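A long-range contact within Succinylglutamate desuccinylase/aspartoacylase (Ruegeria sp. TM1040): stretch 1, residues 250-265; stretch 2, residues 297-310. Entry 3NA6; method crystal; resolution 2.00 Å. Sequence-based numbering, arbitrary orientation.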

# COMPACT_ATOMS: atom_id res chain seq x y z
N THR A 250 23.59 32.60 -22.80
CA THR A 250 22.58 33.31 -22.00
C THR A 250 21.22 33.18 -22.66
O THR A 250 21.08 33.41 -23.88
N LEU A 251 20.23 32.80 -21.85
CA LEU A 251 18.83 32.70 -22.28
C LEU A 251 18.07 33.99 -21.98
O LEU A 251 18.18 34.51 -20.87
N ASP A 252 17.31 34.50 -22.96
CA ASP A 252 16.44 35.66 -22.72
C ASP A 252 15.48 35.32 -21.63
O ASP A 252 15.19 34.13 -21.42
N MSE A 253 15.01 36.35 -20.92
CA MSE A 253 14.09 36.18 -19.80
C MSE A 253 13.09 35.11 -20.16
O MSE A 253 12.12 35.39 -20.85
N PRO A 254 13.35 33.86 -19.72
CA PRO A 254 12.21 32.98 -19.87
C PRO A 254 11.24 33.46 -18.81
O PRO A 254 11.67 33.88 -17.72
N ASP A 255 9.96 33.47 -19.12
CA ASP A 255 9.00 33.90 -18.11
C ASP A 255 8.73 32.80 -17.04
O ASP A 255 7.78 32.93 -16.26
N GLY A 256 9.56 31.74 -17.01
CA GLY A 256 9.43 30.67 -16.00
C GLY A 256 8.13 29.86 -16.06
O GLY A 256 7.89 28.99 -15.21
N ASP A 257 7.28 30.17 -17.04
CA ASP A 257 5.96 29.58 -17.17
C ASP A 257 6.00 28.50 -18.29
O ASP A 257 7.00 28.37 -19.00
N CYS A 258 4.91 27.73 -18.41
CA CYS A 258 4.84 26.64 -19.37
C CYS A 258 3.63 26.84 -20.25
O CYS A 258 2.56 27.19 -19.76
N TYR A 259 3.79 26.62 -21.55
CA TYR A 259 2.70 26.84 -22.48
C TYR A 259 2.26 25.59 -23.22
O TYR A 259 1.23 25.60 -23.87
N LEU A 260 3.04 24.53 -23.13
CA LEU A 260 2.73 23.30 -23.82
C LEU A 260 2.38 22.28 -22.76
O LEU A 260 3.13 21.37 -22.48
N PHE A 261 1.23 22.49 -22.14
CA PHE A 261 0.68 21.55 -21.21
C PHE A 261 0.01 20.44 -22.02
O PHE A 261 -0.64 20.71 -23.02
N SER A 262 0.18 19.19 -21.61
CA SER A 262 -0.56 18.12 -22.22
C SER A 262 -1.99 18.13 -21.72
O SER A 262 -2.23 18.32 -20.52
N GLU A 263 -2.93 17.89 -22.63
CA GLU A 263 -4.34 17.70 -22.28
C GLU A 263 -4.73 16.21 -22.37
O GLU A 263 -5.93 15.89 -22.37
N HIS A 264 -3.72 15.32 -22.44
CA HIS A 264 -3.93 13.89 -22.70
C HIS A 264 -2.91 13.03 -21.98
O HIS A 264 -1.76 13.40 -21.91
N ASP A 265 -3.33 11.88 -21.46
CA ASP A 265 -2.39 10.86 -20.99
C ASP A 265 -1.95 10.10 -22.22
O ASP A 265 -2.77 9.78 -23.08
N PRO A 297 -1.91 10.87 -33.48
CA PRO A 297 -1.37 11.40 -32.22
C PRO A 297 -1.80 12.84 -31.99
O PRO A 297 -2.21 13.47 -32.93
N VAL A 298 -1.73 13.35 -30.77
CA VAL A 298 -2.00 14.77 -30.50
C VAL A 298 -0.68 15.47 -30.61
O VAL A 298 0.32 14.98 -30.10
N GLU A 299 -0.66 16.63 -31.25
CA GLU A 299 0.58 17.34 -31.54
C GLU A 299 0.70 18.62 -30.76
O GLU A 299 -0.28 19.32 -30.57
N TYR A 300 1.92 18.92 -30.30
CA TYR A 300 2.21 20.16 -29.61
C TYR A 300 3.28 20.89 -30.42
O TYR A 300 4.35 20.34 -30.71
N ARG A 301 2.95 22.12 -30.83
CA ARG A 301 3.79 22.92 -31.74
C ARG A 301 4.41 24.13 -31.04
O ARG A 301 3.86 24.63 -30.06
N ALA A 302 5.58 24.56 -31.51
CA ALA A 302 6.27 25.69 -30.89
C ALA A 302 5.51 26.98 -31.21
O ALA A 302 5.11 27.22 -32.35
N ARG A 303 5.27 27.77 -30.17
CA ARG A 303 4.55 29.04 -30.27
C ARG A 303 5.48 30.15 -30.77
O ARG A 303 5.03 31.19 -31.25
N ARG A 304 6.79 29.92 -30.67
CA ARG A 304 7.81 30.85 -31.18
C ARG A 304 9.13 30.12 -31.42
O ARG A 304 9.32 28.98 -30.97
N SER A 305 10.06 30.78 -32.09
CA SER A 305 11.34 30.17 -32.38
C SER A 305 12.24 30.17 -31.15
O SER A 305 12.16 31.03 -30.29
N GLY A 306 13.12 29.18 -31.09
CA GLY A 306 14.04 29.11 -29.97
C GLY A 306 14.79 27.79 -29.91
O GLY A 306 15.04 27.16 -30.94
N VAL A 307 15.14 27.42 -28.67
CA VAL A 307 15.78 26.13 -28.36
C VAL A 307 15.00 25.46 -27.22
O VAL A 307 14.39 26.13 -26.39
N LEU A 308 15.02 24.14 -27.17
CA LEU A 308 14.33 23.41 -26.13
C LEU A 308 15.14 23.50 -24.85
O LEU A 308 16.33 23.07 -24.81
N ILE A 309 14.53 24.06 -23.81
CA ILE A 309 15.26 24.25 -22.57
C ILE A 309 14.75 23.35 -21.44
O ILE A 309 15.46 23.13 -20.47
N SER A 310 13.54 22.82 -21.57
CA SER A 310 12.98 21.92 -20.58
C SER A 310 12.09 20.91 -21.26
O SER A 310 11.43 21.25 -22.25

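Stretch 1 runs alongside stretch 2 and buries 608 Å² with it, both sides summed. The contact begins with an apolar patch. Leu-251 points toward stretch 2 with chi1 m and chi2 t. Its CD1 lies 3.8 Å from CG2 of Ile-309, and its CD2 lies 4.4 Å from CG2 of Val-307. Ile-309 is buried, with chi1 p and chi2 t. Its CD1 also meets CB of Pro-254 at 4.4 Å, although Pro-254 is poorly ordered.

Asp-255, also poorly ordered, is p. Its OD2 accepts a hydrogen bond from OH of Tyr-259 (2.6 Å). OD2 of Asp-255 is also 4.1 Å from NH2 of Arg-303, but lies well out of the guanidinium plane. The opposite charges are near each other without forming a salt bridge.

Cys-258 points away and is bonded covalently to a group elsewhere in the structure. Tyr-259 (m) points toward stretch 2. Arg-303 (chi1 p) makes an off-centre cation-pi contact, its CZ 4.0 Å from the Tyr-259 ring centroid. CD2 of Tyr-259 sits over one guanidinium face, 3.2 Å from NE of Arg-303.

Leu-260 leaves the backbone sideways, but its end comes nearer. Leu-260 is m, t; CD2 of Leu-260 is 4.2 Å from CB of Tyr-300 and 3.3 Å from O of Arg-301.

Phe-261 turns its side chain away; its O is 3.4 Å from CE1 of Tyr-300. Tyr-300 (m) has the largest area covered by the opposing stretch, 103 Å². N of Glu-263 donates a nearly straight hydrogen bond to OH of Tyr-300 (2.9 Å). Water 1 links OH of Tyr-300 (2.5 Å) to OE1 of Glu-263 (3.2 Å).

His-264 (m) closes the contact. CG2 of Val-298 (t) covers one face of the His-264 ring, 3.7 Å from its centroid, while OH of Tyr-300 lies at the ring edge, 3.4 Å from CD2 of His-264.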

# COMPACT_ATOMS: atom_id res chain seq x y z
CB THR A 250 22.92 34.78 -21.83
OG1 THR A 250 24.06 34.86 -20.98
CG2 THR A 250 21.77 35.56 -21.20
CB LEU A 251 18.12 31.55 -21.59
CG LEU A 251 18.64 30.13 -21.84
CD1 LEU A 251 17.87 29.14 -21.00
CD2 LEU A 251 18.58 29.74 -23.35
CB ASP A 252 15.64 36.08 -23.95
CG ASP A 252 16.41 37.03 -24.85
OD1 ASP A 252 17.49 37.51 -24.44
OD2 ASP A 252 15.91 37.30 -25.97
CB MSE A 253 13.31 37.48 -19.48
CG MSE A 253 13.62 38.09 -18.10
SE MSE A 253 12.06 38.30 -16.89
CE MSE A 253 11.61 36.43 -16.48
CB PRO A 254 12.77 31.57 -19.55
CG PRO A 254 14.17 31.79 -19.03
CD PRO A 254 14.40 33.28 -18.87
CB ASP A 255 7.70 34.40 -18.76
CG ASP A 255 7.12 33.43 -19.75
OD1 ASP A 255 7.25 32.20 -19.54
OD2 ASP A 255 6.54 33.90 -20.75
CB ASP A 257 4.95 30.68 -17.48
CG ASP A 257 3.52 30.32 -17.08
OD1 ASP A 257 3.11 29.14 -17.23
OD2 ASP A 257 2.79 31.23 -16.64
CB CYS A 258 4.74 25.28 -18.66
SG CYS A 258 4.55 23.86 -19.83
CB TYR A 259 3.08 27.98 -23.46
CG TYR A 259 3.39 29.24 -22.68
CD1 TYR A 259 2.36 30.03 -22.15
CD2 TYR A 259 4.71 29.60 -22.41
CE1 TYR A 259 2.65 31.18 -21.39
CE2 TYR A 259 5.00 30.75 -21.66
CZ TYR A 259 3.97 31.53 -21.15
OH TYR A 259 4.27 32.65 -20.41
CB LEU A 260 3.91 22.86 -24.67
CG LEU A 260 4.27 23.83 -25.80
CD1 LEU A 260 5.62 23.48 -26.34
CD2 LEU A 260 3.20 23.83 -26.89
CB PHE A 261 -0.30 22.26 -20.25
CG PHE A 261 0.39 22.96 -19.09
CD1 PHE A 261 0.93 22.22 -18.03
CD2 PHE A 261 0.52 24.37 -19.07
CE1 PHE A 261 1.59 22.85 -16.96
CE2 PHE A 261 1.19 25.03 -17.98
CZ PHE A 261 1.71 24.28 -16.94
CB SER A 262 0.02 16.76 -21.92
OG SER A 262 -0.69 15.80 -22.66
CB GLU A 263 -5.23 18.57 -23.17
CG GLU A 263 -5.04 20.07 -22.92
CD GLU A 263 -6.04 20.98 -23.66
OE1 GLU A 263 -6.50 20.61 -24.75
OE2 GLU A 263 -6.36 22.08 -23.14
CB HIS A 264 -3.79 13.62 -24.19
CG HIS A 264 -4.75 14.39 -25.05
ND1 HIS A 264 -6.00 13.91 -25.38
CD2 HIS A 264 -4.63 15.60 -25.64
CE1 HIS A 264 -6.61 14.80 -26.14
NE2 HIS A 264 -5.81 15.83 -26.31
CB ASP A 265 -3.05 9.84 -20.06
CG ASP A 265 -3.69 10.47 -18.82
OD1 ASP A 265 -3.13 11.41 -18.25
OD2 ASP A 265 -4.77 10.00 -18.40
CB PRO A 297 0.13 11.33 -32.44
CG PRO A 297 0.32 11.43 -33.92
CD PRO A 297 -0.92 10.90 -34.58
CB VAL A 298 -2.60 15.00 -29.09
CG1 VAL A 298 -2.83 16.48 -28.82
CG2 VAL A 298 -3.92 14.22 -28.94
CB GLU A 299 0.61 17.67 -33.04
CG GLU A 299 0.59 16.46 -33.94
CD GLU A 299 0.82 16.77 -35.41
OE1 GLU A 299 0.39 17.84 -35.88
OE2 GLU A 299 1.43 15.93 -36.09
CB TYR A 300 2.56 19.88 -28.13
CG TYR A 300 1.33 19.34 -27.39
CD1 TYR A 300 0.35 20.22 -26.93
CD2 TYR A 300 1.10 17.97 -27.22
CE1 TYR A 300 -0.81 19.75 -26.29
CE2 TYR A 300 -0.07 17.48 -26.56
CZ TYR A 300 -1.03 18.38 -26.13
OH TYR A 300 -2.19 17.97 -25.48
CB ARG A 301 2.99 23.34 -32.96
CG ARG A 301 2.73 22.17 -33.86
CD ARG A 301 2.02 22.52 -35.14
NE ARG A 301 1.81 21.27 -35.87
CZ ARG A 301 2.70 20.71 -36.68
NH1 ARG A 301 3.86 21.31 -36.93
NH2 ARG A 301 2.41 19.56 -37.25
CB ALA A 302 7.71 25.77 -31.35
CB ARG A 303 3.94 29.42 -28.91
CG ARG A 303 4.94 30.01 -27.89
CD ARG A 303 4.49 29.82 -26.43
NE ARG A 303 5.52 30.23 -25.46
CZ ARG A 303 5.83 31.49 -25.16
NH1 ARG A 303 5.20 32.51 -25.74
NH2 ARG A 303 6.77 31.75 -24.27
CB ARG A 304 8.06 31.92 -30.14
CG ARG A 304 8.62 31.32 -28.87
CD ARG A 304 8.75 32.36 -27.80
NE ARG A 304 9.42 31.82 -26.63
CZ ARG A 304 10.13 32.54 -25.77
NH1 ARG A 304 10.27 33.86 -25.92
NH2 ARG A 304 10.72 31.94 -24.74
CB SER A 305 12.01 30.89 -33.53
OG SER A 305 11.18 30.82 -34.69
CB VAL A 307 17.26 26.30 -27.98
CG1 VAL A 307 18.07 26.95 -29.16
CG2 VAL A 307 17.42 27.15 -26.71
CB LEU A 308 14.14 21.98 -26.56
CG LEU A 308 13.41 21.10 -25.58
CD1 LEU A 308 11.90 21.37 -25.66
CD2 LEU A 308 13.76 19.64 -25.87
CB ILE A 309 15.30 25.76 -22.13
CG1 ILE A 309 13.92 26.30 -21.80
CG2 ILE A 309 16.01 26.63 -23.18
CD1 ILE A 309 13.95 27.69 -21.14
CB SER A 310 12.15 22.70 -19.55
OG SER A 310 11.82 21.82 -18.47
O HOH W 1 -4.06 19.37 -26.34